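Long-range contacts in Ddb_g0293866 (Dictyostelium discoideum, PDB 5LW6), which binds ADP-ribose through the C-terminal macrodomain that makes up this chain and, as a whole protein, may act in sensing DNA damage: residues P40-K45 with S82-F87; P59-S64 with E243-L248; K144-E149 with Y209-V214. All blocks are in the same frame, centred on the assembly; numbering follows the deposited sequence.

In the fold
The three contacts lie in one macrodomain: one within its sheet, one where a loop meets a helix in the buried interior, and one at the surface. Interaction 3 is part of the mixed sheet, joining strand 145-149 to strand 213-217. Interaction 2, centred about 15 Å away, fastens the loop after the neighbouring strand 55-59 to helix 237-253, and Glu149 meets it by a probable hydrogen bond to Ser62. Interaction 1, about 16 Å from interaction 2 and 20 Å from interaction 3 between centres, places the N-terminal segment on helix 70-87. Along the chain the segments of interactions 1 and 2 alternate, while interaction 3 falls wholly between 59-64 and 243-248. Helix 237-253, near the chain's end, serves both interaction 2 and, through His246 to Glu83, interaction 1.

Interaction 1: P40-K45 with S82-F87; sequences PKYRKK and SEYLHF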
loop_
_atom_site.group_PDB
_atom_site.type_symbol
_atom_site.label_atom_id
_atom_site.label_comp_id
_atom_site.label_asym_id
_atom_site.label_seq_id
_atom_site.Cartn_x
_atom_site.Cartn_y
_atom_site.Cartn_z
ATOM N N PRO A 40 9.797 -5.957 -10.408
ATOM C CA PRO A 40 10.585 -5.291 -9.355
ATOM C C PRO A 40 11.795 -4.597 -9.886
ATOM O O PRO A 40 12.473 -5.129 -10.778
ATOM C CB PRO A 40 11.028 -6.428 -8.470
ATOM C CG PRO A 40 10.934 -7.667 -9.303
ATOM C CD PRO A 40 9.999 -7.406 -10.426
ATOM N N LYS A 41 12.027 -3.407 -9.369
ATOM C CA LYS A 41 13.201 -2.564 -9.697
ATOM C C LYS A 41 13.841 -2.114 -8.374
ATOM O O LYS A 41 13.939 -0.931 -8.069
ATOM C CB LYS A 41 12.742 -1.378 -10.496
ATOM C CG LYS A 41 12.043 -1.710 -11.794
ATOM C CD LYS A 41 13.048 -2.209 -12.825
ATOM C CE LYS A 41 12.435 -2.514 -14.204
ATOM N NZ LYS A 41 13.377 -3.516 -14.849
ATOM N N TYR A 42 14.236 -3.087 -7.615
ATOM C CA TYR A 42 14.627 -2.860 -6.261
ATOM C C TYR A 42 16.060 -2.388 -6.193
ATOM O O TYR A 42 16.876 -2.733 -7.029
ATOM C CB TYR A 42 14.409 -4.103 -5.416
ATOM C CG TYR A 42 12.990 -4.595 -5.350
ATOM C CD1 TYR A 42 11.908 -3.735 -5.602
ATOM C CD2 TYR A 42 12.707 -5.893 -4.920
ATOM C CE1 TYR A 42 10.605 -4.172 -5.503
ATOM C CE2 TYR A 42 11.387 -6.360 -4.840
ATOM C CZ TYR A 42 10.344 -5.495 -5.141
ATOM O OH TYR A 42 9.061 -5.955 -5.046
ATOM N N ARG A 43 16.406 -1.611 -5.172
ATOM C CA ARG A 43 17.755 -0.987 -5.042
ATOM C C ARG A 43 18.241 -1.092 -3.600
ATOM O O ARG A 43 17.587 -0.571 -2.740
ATOM C CB ARG A 43 17.677 0.508 -5.412
ATOM C CG ARG A 43 17.410 0.729 -6.893
ATOM C CD ARG A 43 17.712 2.161 -7.334
ATOM N NE ARG A 43 17.678 2.234 -8.800
ATOM C CZ ARG A 43 17.667 3.361 -9.521
ATOM N NH1 ARG A 43 17.662 4.560 -8.930
ATOM N NH2 ARG A 43 17.634 3.292 -10.862
ATOM N N LYS A 44 19.343 -1.787 -3.408
ATOM C CA LYS A 44 19.959 -1.974 -2.074
ATOM C C LYS A 44 20.624 -0.667 -1.678
ATOM O O LYS A 44 21.302 0.021 -2.514
ATOM C CB LYS A 44 21.025 -3.075 -2.028
ATOM C CG LYS A 44 20.501 -4.462 -2.386
ATOM C CD LYS A 44 21.501 -5.572 -1.968
ATOM C CE LYS A 44 21.001 -6.953 -2.427
ATOM N NZ LYS A 44 21.319 -7.144 -3.859
ATOM N N LYS A 45 20.406 -0.321 -0.428
ATOM C CA LYS A 45 21.018 0.859 0.218
ATOM C C LYS A 45 21.452 0.505 1.605
ATOM O O LYS A 45 20.604 0.354 2.510
ATOM C CB LYS A 45 20.041 2.023 0.321
ATOM C CG LYS A 45 19.474 2.469 -0.983
ATOM C CD LYS A 45 18.430 3.571 -0.759
ATOM C CE LYS A 45 17.767 3.944 -2.088
ATOM N NZ LYS A 45 16.930 5.178 -1.954
ATOM N N SER A 82 8.187 -11.270 1.068
ATOM C CA SER A 82 9.385 -12.039 1.327
ATOM C C SER A 82 10.439 -11.804 0.249
ATOM O O SER A 82 11.626 -11.690 0.553
ATOM C CB SER A 82 9.067 -13.531 1.613
ATOM O OG SER A 82 10.278 -14.172 1.917
ATOM N N GLU A 83 10.024 -11.661 -1.016
ATOM C CA GLU A 83 10.909 -11.370 -2.088
ATOM C C GLU A 83 11.654 -10.042 -1.851
ATOM O O GLU A 83 12.897 -9.971 -1.975
ATOM C CB GLU A 83 10.170 -11.343 -3.407
ATOM C CG GLU A 83 10.987 -11.056 -4.659
ATOM C CD GLU A 83 10.127 -10.961 -5.926
ATOM O OE1 GLU A 83 9.132 -10.177 -5.895
ATOM O OE2 GLU A 83 10.426 -11.642 -6.965
ATOM N N TYR A 84 10.895 -9.027 -1.501
ATOM C CA TYR A 84 11.461 -7.706 -1.228
ATOM C C TYR A 84 12.383 -7.771 -0.010
ATOM O O TYR A 84 13.555 -7.309 -0.070
ATOM C CB TYR A 84 10.298 -6.748 -1.001
ATOM C CG TYR A 84 10.766 -5.309 -0.652
ATOM C CD1 TYR A 84 11.156 -4.431 -1.670
ATOM C CD2 TYR A 84 10.846 -4.871 0.643
ATOM C CE1 TYR A 84 11.578 -3.136 -1.373
ATOM C CE2 TYR A 84 11.287 -3.579 0.958
ATOM C CZ TYR A 84 11.679 -2.732 -0.035
ATOM O OH TYR A 84 12.136 -1.479 0.370
ATOM N N LEU A 85 11.924 -8.359 1.098
ATOM C CA LEU A 85 12.754 -8.365 2.346
ATOM C C LEU A 85 14.050 -9.188 2.192
ATOM O O LEU A 85 15.089 -8.835 2.724
ATOM C CB LEU A 85 11.939 -8.768 3.540
ATOM C CG LEU A 85 10.830 -7.785 3.964
ATOM C CD1 LEU A 85 10.016 -8.406 5.108
ATOM C CD2 LEU A 85 11.422 -6.475 4.415
ATOM N N HIS A 86 13.981 -10.301 1.495
ATOM C CA HIS A 86 15.175 -11.134 1.258
ATOM C C HIS A 86 16.139 -10.423 0.398
ATOM O O HIS A 86 17.337 -10.472 0.658
ATOM C CB HIS A 86 14.775 -12.457 0.588
ATOM C CG HIS A 86 14.173 -13.428 1.558
ATOM N ND1 HIS A 86 13.283 -14.419 1.187
ATOM C CD2 HIS A 86 14.307 -13.531 2.893
ATOM C CE1 HIS A 86 12.922 -15.110 2.255
ATOM N NE2 HIS A 86 13.507 -14.570 3.309
ATOM N N PHE A 87 15.668 -9.773 -0.647
ATOM C CA PHE A 87 16.521 -9.002 -1.504
ATOM C C PHE A 87 17.272 -7.949 -0.674
ATOM O O PHE A 87 18.471 -7.643 -0.956
ATOM C CB PHE A 87 15.716 -8.332 -2.579
ATOM C CG PHE A 87 16.492 -7.533 -3.546
ATOM C CD1 PHE A 87 17.022 -8.111 -4.666
ATOM C CD2 PHE A 87 16.672 -6.133 -3.349
ATOM C CE1 PHE A 87 17.752 -7.321 -5.557
ATOM C CE2 PHE A 87 17.389 -5.362 -4.260
ATOM C CZ PHE A 87 17.897 -5.963 -5.378
HETATM O O HOH W 1 8.605 -8.304 -4.231
#
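Tyr42 packs its ring against two aromatic side chains of helix 70-87, Tyr84 and Phe87, and this is the tight part of the contact. Tyr84 presents its edge to the face of Tyr42 in a T-shaped pair, the planes 86° apart and the centroids separated by 5.0 Å, with Tyr84 CD1 standing over the middle of the ring. Pro40 CB lies over the opposite face, so the Tyr42 ring is sandwiched. Tyr42 in turn sends its own edge to the face of Phe87, and its CB comes to 3.4 Å from Phe87 CE2. Deeper in, the hydroxyl of Tyr84 reaches Asp253 of helix 237-253.

The solvent side is looser, an exposed lysine end and a water bridge. Lys44 runs out nearly straight, its CE passing 3.0 Å from Phe87 O, and bends only at its last torsion (chi4 80°), which sets NZ above the Phe87 face that Tyr42 does not use; NZ is 4.2 Å from the ring centroid, a cation-pi contact. At the other end, Tyr42 OH and Glu83 OE1 are 4.3 Å apart and are bridged by a water that accepts from Tyr42 OH (2.5 Å) and donates to Glu83 OE1 (2.6 Å). Glu83 OE1 is also bonded to His246. The arrangement is an aromatic cluster, seating an extended N-terminal segment against helices 70-87 and 237-253 of the macrodomain.

Interaction 2: P59-S64 with E243-L248; sequences PFISTS and ETYHSL
With chi1 at -51° and chi2 at 180°, Ile61 stretches its CG1-CD1 arm toward helix 237-253, while Tyr245 leans its ring back the other way, CG lying beside its own backbone N. The two side chains thus meet from opposite directions and overlap: Ile61 CD1 sits squarely above the centre of the Tyr245 ring, 3.6 Å from the centroid, in a CH-pi contact, and Ile61 CG1 follows at 3.6 Å from Tyr245 CZ. The phenol reaches past the isoleucine side chain to its backbone, where Tyr245 OH accepts from Ile61 N at 3.1 Å with a moderately bent N-H...O angle of 145°. A water in the plane of the ring links the same hydroxyl (2.6 Å) to Ile61 O, to which it donates, so both polar backbone groups of Ile61 are tied to one tyrosine; a further, weak bond joins Tyr245 OH to Ser77 of helix 70-87.

Ile61 occupies the second position of a type II beta turn, Phe60 to Thr63, in the connection that leads from strand 55-59 to helix 70-87 of the macrodomain. Phe60 O closes the turn by accepting from Thr63 N and, at 2.8 Å, from Thr63 OG1. With OG1 so engaged, Thr63 CG2 lies over the face of the Phe60 ring, whose edge lies 3.9 Å from Tyr245 OH at CD1. On the helix, Thr244 CG2 and Leu248 CD2 each come to 4.1 Å from Ile61 CD1, and Val217 of strand 213-217 touches both Ile61 and Thr244.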
loop_
_atom_site.group_PDB
_atom_site.type_symbol
_atom_site.label_atom_id
_atom_site.label_comp_id
_atom_site.label_asym_id
_atom_site.label_seq_id
_atom_site.Cartn_x
_atom_site.Cartn_y
_atom_site.Cartn_z
ATOM N N PRO A 59 -2.068 -1.356 2.982
ATOM C CA PRO A 59 -3.138 -2.291 3.150
ATOM C C PRO A 59 -2.828 -3.694 2.573
ATOM O O PRO A 59 -1.859 -3.871 1.844
ATOM C CB PRO A 59 -4.287 -1.583 2.402
ATOM C CG PRO A 59 -3.606 -0.996 1.248
ATOM C CD PRO A 59 -2.284 -0.467 1.822
ATOM N N PHE A 60 -3.632 -4.680 2.996
ATOM C CA PHE A 60 -3.636 -6.032 2.436
ATOM C C PHE A 60 -4.388 -5.925 1.113
ATOM O O PHE A 60 -5.630 -5.994 1.042
ATOM C CB PHE A 60 -4.283 -6.944 3.458
ATOM C CG PHE A 60 -4.256 -8.411 3.154
ATOM C CD1 PHE A 60 -3.394 -8.954 2.225
ATOM C CD2 PHE A 60 -5.058 -9.306 3.940
ATOM C CE1 PHE A 60 -3.316 -10.315 2.016
ATOM C CE2 PHE A 60 -4.995 -10.696 3.692
ATOM C CZ PHE A 60 -4.146 -11.191 2.725
ATOM N N ILE A 61 -3.610 -5.646 0.073
ATOM C CA ILE A 61 -4.158 -5.071 -1.155
ATOM C C ILE A 61 -5.293 -5.913 -1.713
ATOM O O ILE A 61 -5.144 -7.131 -1.842
ATOM C CB ILE A 61 -3.036 -4.830 -2.191
ATOM C CG1 ILE A 61 -1.864 -4.037 -1.534
ATOM C CG2 ILE A 61 -3.627 -4.298 -3.482
ATOM C CD1 ILE A 61 -0.742 -3.786 -2.526
ATOM N N SER A 62 -6.414 -5.231 -1.960
ATOM C CA SER A 62 -7.630 -5.743 -2.673
ATOM C C SER A 62 -8.495 -6.682 -1.853
ATOM O O SER A 62 -9.469 -7.202 -2.375
ATOM C CB SER A 62 -7.226 -6.407 -3.978
ATOM O OG SER A 62 -6.723 -5.386 -4.835
ATOM N N THR A 63 -8.184 -6.903 -0.591
ATOM C CA THR A 63 -8.867 -7.925 0.173
ATOM C C THR A 63 -10.142 -7.503 0.803
ATOM O O THR A 63 -10.935 -8.344 1.244
ATOM C CB THR A 63 -8.016 -8.539 1.295
ATOM O OG1 THR A 63 -7.590 -7.574 2.224
ATOM C CG2 THR A 63 -6.809 -9.227 0.697
ATOM N N SER A 64 -10.406 -6.270 0.968
ATOM C CA SER A 64 -11.728 -6.201 1.696
ATOM C C SER A 64 -12.810 -5.779 0.737
ATOM O O SER A 64 -13.400 -6.639 0.016
ATOM C CB SER A 64 -11.625 -5.373 2.957
ATOM O OG SER A 64 -10.666 -4.359 2.747
ATOM N N GLU A 243 1.858 -7.367 -9.623
ATOM C CA GLU A 243 2.478 -6.180 -10.163
ATOM C C GLU A 243 2.208 -4.964 -9.263
ATOM O O GLU A 243 3.053 -4.093 -9.152
ATOM C CB GLU A 243 1.933 -5.908 -11.561
ATOM C CG GLU A 243 2.459 -4.660 -12.242
ATOM C CD GLU A 243 3.942 -4.531 -12.527
ATOM O OE1 GLU A 243 4.765 -5.476 -12.383
ATOM O OE2 GLU A 243 4.301 -3.389 -12.993
ATOM N N THR A 244 1.028 -4.902 -8.659
ATOM C CA THR A 244 0.687 -3.843 -7.673
ATOM C C THR A 244 1.718 -3.850 -6.526
ATOM O O THR A 244 2.254 -2.811 -6.168
ATOM C CB THR A 244 -0.742 -3.919 -7.185
ATOM O OG1 THR A 244 -1.686 -4.103 -8.268
ATOM C CG2 THR A 244 -1.091 -2.699 -6.460
ATOM N N TYR A 245 2.018 -5.014 -6.003
ATOM C CA TYR A 245 3.007 -5.086 -4.939
ATOM C C TYR A 245 4.379 -4.660 -5.428
ATOM O O TYR A 245 5.088 -3.898 -4.801
ATOM C CB TYR A 245 3.089 -6.487 -4.310
ATOM C CG TYR A 245 2.019 -6.732 -3.277
ATOM C CD1 TYR A 245 2.169 -6.267 -1.971
ATOM C CD2 TYR A 245 0.864 -7.378 -3.568
ATOM C CE1 TYR A 245 1.180 -6.475 -1.031
ATOM C CE2 TYR A 245 -0.128 -7.596 -2.620
ATOM C CZ TYR A 245 0.018 -7.116 -1.345
ATOM O OH TYR A 245 -1.010 -7.305 -0.374
ATOM N N HIS A 246 4.769 -5.143 -6.597
ATOM C CA HIS A 246 6.055 -4.706 -7.183
ATOM C C HIS A 246 6.143 -3.206 -7.337
ATOM O O HIS A 246 7.113 -2.615 -6.984
ATOM C CB HIS A 246 6.306 -5.419 -8.507
ATOM C CG HIS A 246 6.689 -6.855 -8.350
ATOM N ND1 HIS A 246 6.357 -7.831 -9.279
ATOM C CD2 HIS A 246 7.414 -7.480 -7.396
ATOM C CE1 HIS A 246 6.821 -9.002 -8.860
ATOM N NE2 HIS A 246 7.504 -8.809 -7.741
ATOM N N SER A 247 5.103 -2.592 -7.883
ATOM C CA SER A 247 5.028 -1.153 -8.007
ATOM C C SER A 247 5.143 -0.444 -6.675
ATOM O O SER A 247 5.830 0.603 -6.541
ATOM C CB SER A 247 3.691 -0.791 -8.639
ATOM O OG SER A 247 3.757 -1.223 -9.957
ATOM N N LEU A 248 4.428 -0.942 -5.686
ATOM C CA LEU A 248 4.483 -0.353 -4.362
ATOM C C LEU A 248 5.897 -0.376 -3.809
ATOM O O LEU A 248 6.394 0.598 -3.262
ATOM C CB LEU A 248 3.484 -1.095 -3.484
ATOM C CG LEU A 248 3.462 -0.691 -2.022
ATOM C CD1 LEU A 248 3.105 0.787 -1.873
ATOM C CD2 LEU A 248 2.469 -1.578 -1.285
HETATM O O HOH W 2 -3.032 -8.731 -1.244
#

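Interaction 3: K144-E149 with Y209-V214; sequences KLFATE and YGIDIV
Lys144 begins the contact with both its carbonyl and its side chain. Its O receives two amides, Asp212 N at 2.7 Å, tilted from the carbonyl plane, and Ile213 N at 3.1 Å, more nearly in line with the C=O bond. The lysine chain lies alongside Asp212, pointing the same way, with CD 3.6 Å from OD2. A bend at chi4 (-80°) leaves NZ 4.1 Å from Asp212 OD2, beyond a salt bridge, and two waters bridge the gap: one joins NZ to OD2, the other joins NZ to Asp212 OD1 and Gly210 O. The opposite charges would still be expected to favour each other.

Leu145 pairs with Ile213, their side chains side by side on one face of the sheet and touching through Leu145 CD2 and Ile213 CD1 at 3.9 Å. Phe146 N-H then bonds to Ile213 O (N to O 2.9 Å), and the side chain turns to the other face, the one that carries Val214, where its CB meets Ile211 CD1 at 4.0 Å. Farther on, Thr148 CG2 grazes Val214 CG1. This is the parallel pairing of neighbouring strands, 145-149 lying between 55-59 and 213-217, in the mixed sheet at the core of the macrodomain fold.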
loop_
_atom_site.group_PDB
_atom_site.type_symbol
_atom_site.label_atom_id
_atom_site.label_comp_id
_atom_site.label_asym_id
_atom_site.label_seq_id
_atom_site.Cartn_x
_atom_site.Cartn_y
_atom_site.Cartn_z
ATOM N N LYS A 144 6.836 6.573 7.414
ATOM C CA LYS A 144 6.986 7.732 6.601
ATOM C C LYS A 144 6.210 7.703 5.285
ATOM O O LYS A 144 5.937 8.778 4.688
ATOM C CB LYS A 144 8.470 8.031 6.360
ATOM C CG LYS A 144 9.127 8.492 7.635
ATOM C CD LYS A 144 10.521 9.020 7.310
ATOM C CE LYS A 144 11.369 9.238 8.595
ATOM N NZ LYS A 144 10.889 10.536 9.113
ATOM N N LEU A 145 5.845 6.491 4.844
ATOM C CA LEU A 145 5.095 6.295 3.637
ATOM C C LEU A 145 3.775 5.567 4.018
ATOM O O LEU A 145 3.779 4.613 4.747
ATOM C CB LEU A 145 5.806 5.486 2.541
ATOM C CG LEU A 145 7.132 6.100 2.047
ATOM C CD1 LEU A 145 8.184 5.611 2.992
ATOM C CD2 LEU A 145 7.434 5.665 0.607
ATOM N N PHE A 146 2.664 6.106 3.538
ATOM C CA PHE A 146 1.340 5.573 3.868
ATOM C C PHE A 146 0.620 5.294 2.555
ATOM O O PHE A 146 0.415 6.219 1.789
ATOM C CB PHE A 146 0.544 6.567 4.711
ATOM C CG PHE A 146 -0.754 5.997 5.227
ATOM C CD1 PHE A 146 -1.907 6.020 4.456
ATOM C CD2 PHE A 146 -0.803 5.372 6.420
ATOM C CE1 PHE A 146 -3.100 5.458 4.880
ATOM C CE2 PHE A 146 -1.977 4.835 6.901
ATOM C CZ PHE A 146 -3.119 4.817 6.151
ATOM N N ALA A 147 0.253 4.036 2.327
ATOM C CA ALA A 147 -0.399 3.588 1.086
ATOM C C ALA A 147 -1.874 3.396 1.344
ATOM O O ALA A 147 -2.291 2.854 2.415
ATOM C CB ALA A 147 0.179 2.306 0.612
ATOM N N THR A 148 -2.666 3.791 0.346
ATOM C CA THR A 148 -4.114 3.628 0.349
ATOM C C THR A 148 -4.597 3.107 -0.998
ATOM O O THR A 148 -4.096 3.519 -2.028
ATOM C CB THR A 148 -4.797 4.987 0.714
ATOM O OG1 THR A 148 -6.203 4.817 0.882
ATOM C CG2 THR A 148 -4.545 6.056 -0.291
ATOM N N GLU A 149 -5.638 2.276 -0.996
ATOM C CA GLU A 149 -6.198 1.786 -2.279
ATOM C C GLU A 149 -6.975 2.925 -2.939
ATOM O O GLU A 149 -7.580 3.751 -2.253
ATOM C CB GLU A 149 -7.122 0.653 -2.039
ATOM C CG GLU A 149 -6.351 -0.555 -1.510
ATOM C CD GLU A 149 -7.174 -1.855 -1.389
ATOM O OE1 GLU A 149 -8.373 -1.942 -1.855
ATOM O OE2 GLU A 149 -6.655 -2.766 -0.738
ATOM N N TYR A 209 1.726 12.947 12.580
ATOM C CA TYR A 209 1.838 11.476 12.413
ATOM C C TYR A 209 3.046 11.056 11.552
ATOM O O TYR A 209 3.310 9.882 11.363
ATOM C CB TYR A 209 0.561 10.908 11.846
ATOM C CG TYR A 209 -0.664 11.040 12.722
ATOM C CD1 TYR A 209 -0.576 10.978 14.128
ATOM C CD2 TYR A 209 -1.906 11.317 12.160
ATOM C CE1 TYR A 209 -1.725 11.128 14.900
ATOM C CE2 TYR A 209 -3.042 11.480 12.931
ATOM C CZ TYR A 209 -2.943 11.402 14.309
ATOM O OH TYR A 209 -4.043 11.464 15.067
ATOM N N GLY A 210 3.826 12.013 11.154
ATOM C CA GLY A 210 5.136 11.772 10.556
ATOM C C GLY A 210 5.151 11.180 9.179
ATOM O O GLY A 210 6.218 10.658 8.715
ATOM N N ILE A 211 4.049 11.325 8.473
ATOM C CA ILE A 211 3.912 10.795 7.094
ATOM C C ILE A 211 4.470 11.798 6.136
ATOM O O ILE A 211 4.035 12.998 6.121
ATOM C CB ILE A 211 2.443 10.422 6.753
ATOM C CG1 ILE A 211 1.950 9.222 7.604
ATOM C CG2 ILE A 211 2.333 10.115 5.272
ATOM C CD1 ILE A 211 0.436 9.075 7.765
ATOM N N ASP A 212 5.403 11.375 5.287
ATOM C CA ASP A 212 5.948 12.221 4.218
ATOM C C ASP A 212 5.350 12.041 2.857
ATOM O O ASP A 212 5.368 12.987 2.046
ATOM C CB ASP A 212 7.445 12.018 4.092
ATOM C CG ASP A 212 8.194 12.488 5.339
ATOM O OD1 ASP A 212 7.684 13.377 6.061
ATOM O OD2 ASP A 212 9.275 11.909 5.623
ATOM N N ILE A 213 4.885 10.814 2.564
ATOM C CA ILE A 213 4.411 10.442 1.254
ATOM C C ILE A 213 3.169 9.586 1.411
ATOM O O ILE A 213 3.162 8.653 2.178
ATOM C CB ILE A 213 5.495 9.632 0.441
ATOM C CG1 ILE A 213 6.771 10.428 0.219
ATOM C CG2 ILE A 213 4.892 9.084 -0.879
ATOM C CD1 ILE A 213 7.964 9.525 0.098
ATOM N N VAL A 214 2.113 9.918 0.690
ATOM C CA VAL A 214 0.882 9.107 0.543
ATOM C C VAL A 214 0.898 8.448 -0.854
ATOM O O VAL A 214 1.156 9.107 -1.832
ATOM C CB VAL A 214 -0.426 9.966 0.739
ATOM C CG1 VAL A 214 -1.646 9.134 0.367
ATOM C CG2 VAL A 214 -0.493 10.485 2.166
HETATM O O HOH W 3 11.284 12.602 7.042
HETATM O O HOH W 4 8.283 12.028 8.846
#